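Local coordinates for enoyl-[acyl-carrier-protein] reductase [FMN] (Thermotoga maritima, PDB 5GVJ) that probably reduces enoyl-acyl-carrier-protein substrates in fatty acid synthesis as an FMN-dependent, NADH-using flavoenzyme of TIM-barrel fold, at residues Val83-Phe96 and Tyr104-Val118. The protein carries 1 engineered substitution. Numbering follows the deposited sequence.
Sequences VKVCIEEKVPVVTF and YIRELKENGTKVIPV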
loop_
_atom_site.group_PDB
_atom_site.type_symbol
_atom_site.label_atom_id
_atom_site.label_comp_id
_atom_site.label_asym_id
_atom_site.label_seq_id
_atom_site.Cartn_x
_atom_site.Cartn_y
_atom_site.Cartn_z
ATOM N N VAL A 83 27.057 3.729 -16.634
ATOM C CA VAL A 83 27.316 4.839 -15.719
ATOM C C VAL A 83 28.288 5.830 -16.349
ATOM O O VAL A 83 28.099 7.051 -16.270
ATOM C CB VAL A 83 27.849 4.304 -14.375
ATOM C CG1 VAL A 83 28.381 5.441 -13.512
ATOM C CG2 VAL A 83 26.765 3.513 -13.628
ATOM N N LYS A 84 29.356 5.321 -16.969
ATOM C CA LYS A 84 30.333 6.183 -17.634
ATOM C C LYS A 84 29.682 6.984 -18.761
ATOM O O LYS A 84 29.972 8.174 -18.923
ATOM C CB LYS A 84 31.508 5.313 -18.110
ATOM C CG LYS A 84 32.133 5.547 -19.490
ATOM C CD LYS A 84 33.001 6.796 -19.588
ATOM C CE LYS A 84 33.383 7.053 -21.042
ATOM N NZ LYS A 84 32.120 7.069 -21.872
ATOM N N VAL A 85 28.764 6.368 -19.518
ATOM C CA VAL A 85 28.017 7.125 -20.523
ATOM C C VAL A 85 27.267 8.281 -19.872
ATOM O O VAL A 85 27.247 9.402 -20.394
ATOM C CB VAL A 85 27.047 6.211 -21.300
ATOM C CG1 VAL A 85 26.148 7.056 -22.219
ATOM C CG2 VAL A 85 27.803 5.166 -22.110
ATOM N N CYS A 86 26.618 8.025 -18.733
ATOM C CA CYS A 86 25.824 9.070 -18.096
ATOM C C CYS A 86 26.696 10.227 -17.646
ATOM O O CYS A 86 26.271 11.386 -17.680
ATOM C CB CYS A 86 25.050 8.490 -16.907
ATOM S SG CYS A 86 23.666 7.465 -17.454
ATOM N N ILE A 87 27.915 9.930 -17.202
ATOM C CA ILE A 87 28.843 10.986 -16.808
ATOM C C ILE A 87 29.270 11.807 -18.027
ATOM O O ILE A 87 29.223 13.046 -18.015
ATOM C CB ILE A 87 30.047 10.362 -16.081
ATOM C CG1 ILE A 87 29.603 9.857 -14.696
ATOM C CG2 ILE A 87 31.205 11.345 -16.013
ATOM C CD1 ILE A 87 30.610 8.963 -13.982
ATOM N N GLU A 88 29.648 11.125 -19.116
ATOM C CA GLU A 88 30.203 11.821 -20.277
ATOM C C GLU A 88 29.148 12.665 -20.985
ATOM O O GLU A 88 29.452 13.754 -21.489
ATOM C CB GLU A 88 30.843 10.821 -21.244
ATOM C CG GLU A 88 32.012 10.055 -20.637
ATOM C CD GLU A 88 33.125 10.939 -20.060
ATOM O OE1 GLU A 88 33.717 10.587 -19.003
ATOM O OE2 GLU A 88 33.403 11.993 -20.657
ATOM N N GLU A 89 27.911 12.184 -21.053
ATOM C CA GLU A 89 26.843 12.944 -21.692
ATOM C C GLU A 89 26.112 13.883 -20.726
ATOM O O GLU A 89 25.048 14.408 -21.078
ATOM C CB GLU A 89 25.859 11.985 -22.368
ATOM C CG GLU A 89 26.540 10.959 -23.277
ATOM C CD GLU A 89 27.411 11.596 -24.374
ATOM O OE1 GLU A 89 27.024 12.642 -24.927
ATOM O OE2 GLU A 89 28.492 11.048 -24.674
ATOM N N LYS A 90 26.667 14.116 -19.530
ATOM C CA LYS A 90 26.101 15.053 -18.549
ATOM C C LYS A 90 24.616 14.772 -18.276
ATOM O O LYS A 90 23.787 15.683 -18.213
ATOM C CB LYS A 90 26.301 16.505 -18.988
ATOM C CG LYS A 90 27.716 16.863 -19.445
ATOM C CD LYS A 90 28.742 16.537 -18.395
ATOM C CE LYS A 90 28.924 17.675 -17.387
ATOM N NZ LYS A 90 29.803 17.247 -16.250
ATOM N N VAL A 91 24.283 13.499 -18.103
ATOM C CA VAL A 91 22.907 13.128 -17.732
ATOM C C VAL A 91 22.553 13.753 -16.382
ATOM O O VAL A 91 23.293 13.565 -15.395
ATOM C CB VAL A 91 22.765 11.604 -17.695
ATOM C CG1 VAL A 91 21.478 11.206 -17.024
ATOM C CG2 VAL A 91 22.811 11.049 -19.127
ATOM N N PRO A 92 21.469 14.523 -16.276
ATOM C CA PRO A 92 21.235 15.267 -15.028
ATOM C C PRO A 92 20.855 14.382 -13.853
ATOM O O PRO A 92 21.164 14.740 -12.711
ATOM C CB PRO A 92 20.087 16.227 -15.385
ATOM C CG PRO A 92 19.941 16.165 -16.847
ATOM C CD PRO A 92 20.478 14.852 -17.312
ATOM N N VAL A 93 20.191 13.252 -14.093
ATOM C CA VAL A 93 19.610 12.419 -13.040
ATOM C C VAL A 93 19.825 10.959 -13.409
ATOM O O VAL A 93 19.551 10.559 -14.544
ATOM C CB VAL A 93 18.103 12.686 -12.851
ATOM C CG1 VAL A 93 17.560 11.837 -11.685
ATOM C CG2 VAL A 93 17.833 14.170 -12.631
ATOM N N VAL A 94 20.313 10.159 -12.464
ATOM C CA VAL A 94 20.450 8.723 -12.679
ATOM C C VAL A 94 19.732 7.988 -11.556
ATOM O O VAL A 94 19.974 8.260 -10.374
ATOM C CB VAL A 94 21.923 8.284 -12.790
ATOM C CG1 VAL A 94 22.027 6.763 -12.881
ATOM C CG2 VAL A 94 22.549 8.909 -14.044
ATOM N N THR A 95 18.825 7.086 -11.928
ATOM C CA THR A 95 18.206 6.158 -10.993
ATOM C C THR A 95 18.844 4.793 -11.182
ATOM O O THR A 95 19.413 4.493 -12.235
ATOM C CB THR A 95 16.681 6.050 -11.183
ATOM O OG1 THR A 95 16.365 5.416 -12.427
ATOM C CG2 THR A 95 16.006 7.412 -11.122
ATOM N N PHE A 96 18.757 3.970 -10.136
ATOM C CA PHE A 96 19.323 2.631 -10.149
ATOM C C PHE A 96 18.270 1.627 -9.719
ATOM O O PHE A 96 17.398 1.933 -8.901
ATOM C CB PHE A 96 20.530 2.507 -9.211
ATOM C CG PHE A 96 21.768 3.180 -9.714
ATOM C CD1 PHE A 96 22.602 2.540 -10.615
ATOM C CD2 PHE A 96 22.112 4.449 -9.272
ATOM C CE1 PHE A 96 23.758 3.153 -11.073
ATOM C CE2 PHE A 96 23.255 5.066 -9.724
ATOM C CZ PHE A 96 24.085 4.414 -10.626
ATOM N N TYR A 104 28.867 3.479 -7.336
ATOM C CA TYR A 104 28.834 4.486 -8.390
ATOM C C TYR A 104 28.471 5.877 -7.901
ATOM O O TYR A 104 28.639 6.843 -8.655
ATOM C CB TYR A 104 27.814 4.105 -9.462
ATOM C CG TYR A 104 28.062 2.800 -10.154
ATOM C CD1 TYR A 104 29.250 2.563 -10.831
ATOM C CD2 TYR A 104 27.088 1.815 -10.166
ATOM C CE1 TYR A 104 29.467 1.369 -11.480
ATOM C CE2 TYR A 104 27.290 0.623 -10.811
ATOM C CZ TYR A 104 28.479 0.402 -11.474
ATOM O OH TYR A 104 28.671 -0.796 -12.128
ATOM N N ILE A 105 27.929 5.999 -6.688
ATOM C CA ILE A 105 27.316 7.258 -6.275
ATOM C C ILE A 105 28.324 8.399 -6.349
ATOM O O ILE A 105 28.037 9.472 -6.898
ATOM C CB ILE A 105 26.724 7.127 -4.861
ATOM C CG1 ILE A 105 25.619 6.067 -4.839
ATOM C CG2 ILE A 105 26.229 8.477 -4.368
ATOM C CD1 ILE A 105 24.961 5.929 -3.486
ATOM N N ARG A 106 29.522 8.182 -5.801
ATOM C CA ARG A 106 30.488 9.269 -5.670
ATOM C C ARG A 106 30.897 9.838 -7.027
ATOM O O ARG A 106 30.924 11.062 -7.215
ATOM C CB ARG A 106 31.719 8.788 -4.908
ATOM C CG ARG A 106 32.830 9.802 -4.882
ATOM C CD ARG A 106 34.151 9.149 -4.497
ATOM N NE ARG A 106 35.168 10.177 -4.406
ATOM C CZ ARG A 106 36.185 10.113 -3.555
ATOM N NH1 ARG A 106 36.290 9.069 -2.729
ATOM N NH2 ARG A 106 37.095 11.082 -3.517
ATOM N N GLU A 107 31.241 8.975 -7.985
ATOM C CA GLU A 107 31.707 9.510 -9.265
ATOM C C GLU A 107 30.584 10.224 -10.005
ATOM O O GLU A 107 30.824 11.227 -10.692
ATOM C CB GLU A 107 32.305 8.400 -10.130
ATOM C CG GLU A 107 31.324 7.343 -10.616
ATOM C CD GLU A 107 32.038 6.162 -11.254
ATOM O OE1 GLU A 107 32.767 6.379 -12.250
ATOM O OE2 GLU A 107 31.890 5.026 -10.738
ATOM N N LEU A 108 29.350 9.743 -9.856
ATOM C CA LEU A 108 28.219 10.447 -10.447
ATOM C C LEU A 108 28.037 11.808 -9.790
ATOM O O LEU A 108 27.896 12.828 -10.474
ATOM C CB LEU A 108 26.956 9.592 -10.316
ATOM C CG LEU A 108 26.888 8.445 -11.330
ATOM C CD1 LEU A 108 25.796 7.453 -10.981
ATOM C CD2 LEU A 108 26.691 8.972 -12.744
ATOM N N LYS A 109 28.072 11.849 -8.458
ATOM C CA LYS A 109 27.843 13.107 -7.760
ATOM C C LYS A 109 28.979 14.091 -7.977
ATOM O O LYS A 109 28.736 15.291 -8.139
ATOM C CB LYS A 109 27.650 12.853 -6.276
ATOM C CG LYS A 109 26.248 12.472 -5.935
ATOM C CD LYS A 109 26.103 12.500 -4.455
ATOM C CE LYS A 109 26.145 13.920 -3.932
ATOM N NZ LYS A 109 25.813 13.972 -2.491
ATOM N N GLU A 110 30.226 13.611 -7.973
ATOM C CA GLU A 110 31.344 14.513 -8.248
ATOM C C GLU A 110 31.187 15.218 -9.588
ATOM O O GLU A 110 31.653 16.349 -9.752
ATOM C CB GLU A 110 32.663 13.743 -8.183
ATOM C CG GLU A 110 33.015 13.407 -6.749
ATOM C CD GLU A 110 34.410 12.858 -6.585
ATOM O OE1 GLU A 110 35.045 12.535 -7.608
ATOM O OE2 GLU A 110 34.859 12.743 -5.425
ATOM N N ASN A 111 30.511 14.595 -10.544
ATOM C CA ASN A 111 30.329 15.206 -11.854
ATOM C C ASN A 111 28.973 15.902 -12.015
ATOM O O ASN A 111 28.592 16.241 -13.142
ATOM C CB ASN A 111 30.559 14.151 -12.936
ATOM C CG ASN A 111 32.047 13.822 -13.098
ATOM O OD1 ASN A 111 32.777 14.566 -13.755
ATOM N ND2 ASN A 111 32.502 12.731 -12.479
ATOM N N GLY A 112 28.256 16.148 -10.919
ATOM C CA GLY A 112 27.052 16.964 -10.941
ATOM C C GLY A 112 25.753 16.233 -11.210
ATOM O O GLY A 112 24.712 16.885 -11.362
ATOM N N THR A 113 25.778 14.909 -11.288
ATOM C CA THR A 113 24.567 14.137 -11.511
ATOM C C THR A 113 23.830 13.936 -10.188
ATOM O O THR A 113 24.455 13.714 -9.147
ATOM C CB THR A 113 24.933 12.794 -12.142
ATOM O OG1 THR A 113 25.461 13.019 -13.454
ATOM C CG2 THR A 113 23.726 11.876 -12.242
ATOM N N LYS A 114 22.497 14.047 -10.214
ATOM C CA LYS A 114 21.682 13.692 -9.049
ATOM C C LYS A 114 21.418 12.193 -9.082
ATOM O O LYS A 114 20.996 11.655 -10.112
ATOM C CB LYS A 114 20.363 14.462 -9.023
ATOM C CG LYS A 114 20.511 15.984 -9.102
ATOM C CD LYS A 114 21.281 16.522 -7.904
ATOM C CE LYS A 114 21.157 18.039 -7.814
ATOM N NZ LYS A 114 21.476 18.698 -9.106
ATOM N N VAL A 115 21.671 11.518 -7.960
ATOM C CA VAL A 115 21.634 10.061 -7.896
ATOM C C VAL A 115 20.464 9.645 -7.014
ATOM O O VAL A 115 20.373 10.070 -5.855
ATOM C CB VAL A 115 22.961 9.495 -7.373
ATOM C CG1 VAL A 115 22.908 7.985 -7.329
ATOM C CG2 VAL A 115 24.120 9.979 -8.269
ATOM N N ILE A 116 19.568 8.824 -7.563
ATOM C CA ILE A 116 18.352 8.425 -6.854
ATOM C C ILE A 116 18.186 6.911 -6.939
ATOM O O ILE A 116 17.531 6.421 -7.868
ATOM C CB ILE A 116 17.111 9.139 -7.423
ATOM C CG1 ILE A 116 17.326 10.653 -7.437
ATOM C CG2 ILE A 116 15.870 8.826 -6.560
ATOM C CD1 ILE A 116 16.154 11.442 -8.016
ATOM N N PRO A 117 18.741 6.141 -5.998
ATOM C CA PRO A 117 18.544 4.686 -6.013
ATOM C C PRO A 117 17.096 4.326 -5.715
ATOM O O PRO A 117 16.409 5.019 -4.966
ATOM C CB PRO A 117 19.467 4.184 -4.886
ATOM C CG PRO A 117 20.397 5.320 -4.579
ATOM C CD PRO A 117 19.600 6.568 -4.885
ATOM N N VAL A 118 16.638 3.228 -6.309
ATOM C CA VAL A 118 15.344 2.637 -5.964
ATOM C C VAL A 118 15.584 1.610 -4.864
ATOM O O VAL A 118 16.500 0.788 -4.965
ATOM C CB VAL A 118 14.676 1.997 -7.197
ATOM C CG1 VAL A 118 13.311 1.418 -6.847
ATOM C CG2 VAL A 118 14.533 3.016 -8.337
HETATM O O HOH W 1 28.835 14.543 -15.814
HETATM O O HOH W 2 22.145 17.178 -12.202
#
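V83 sets its CG2 methyl over the centre of the Y104 ring, a CH-pi contact 3.7 Å from the centroid, while CG1, anti to the backbone N (chi1 169°), leans on L108. One turn on, I87 spreads its branches: CG1 meets L108 CD2 at 3.6 Å, CD1 lies against E107, and CG2 rests on the amide of N111, which is itself tied back to E107 O. K90, closing its helix in a Schellman motif, reaches N111 O only weakly, and a water links the two. V91 O accepts T113 OG1 at 3.0 Å, nearly in line with the carbonyl bond. P92 O, just before the strand, receives K114 N; from V93 the strands run parallel, V94 N giving to K114 O and V94 O accepting I116 N (165° at the hydrogen). F96 ends the walk, with L108 CD1 at its ring edge, 3.5 Å from CZ, the Y104 ring nearly parallel but slid aside, and its O accepting N of V118, neighbour of FMN-binding E139. Cutting Y104 back to an alanine is likely to leave V83 CG2 without its aromatic face and F96 CE1 without CD2 to pack against. Apolar packing thus joins helices 79-88 and 102-110 to each other and the sheet, while backbone hydrogen bonds fix the strand pairing of this beta-alpha-beta unit.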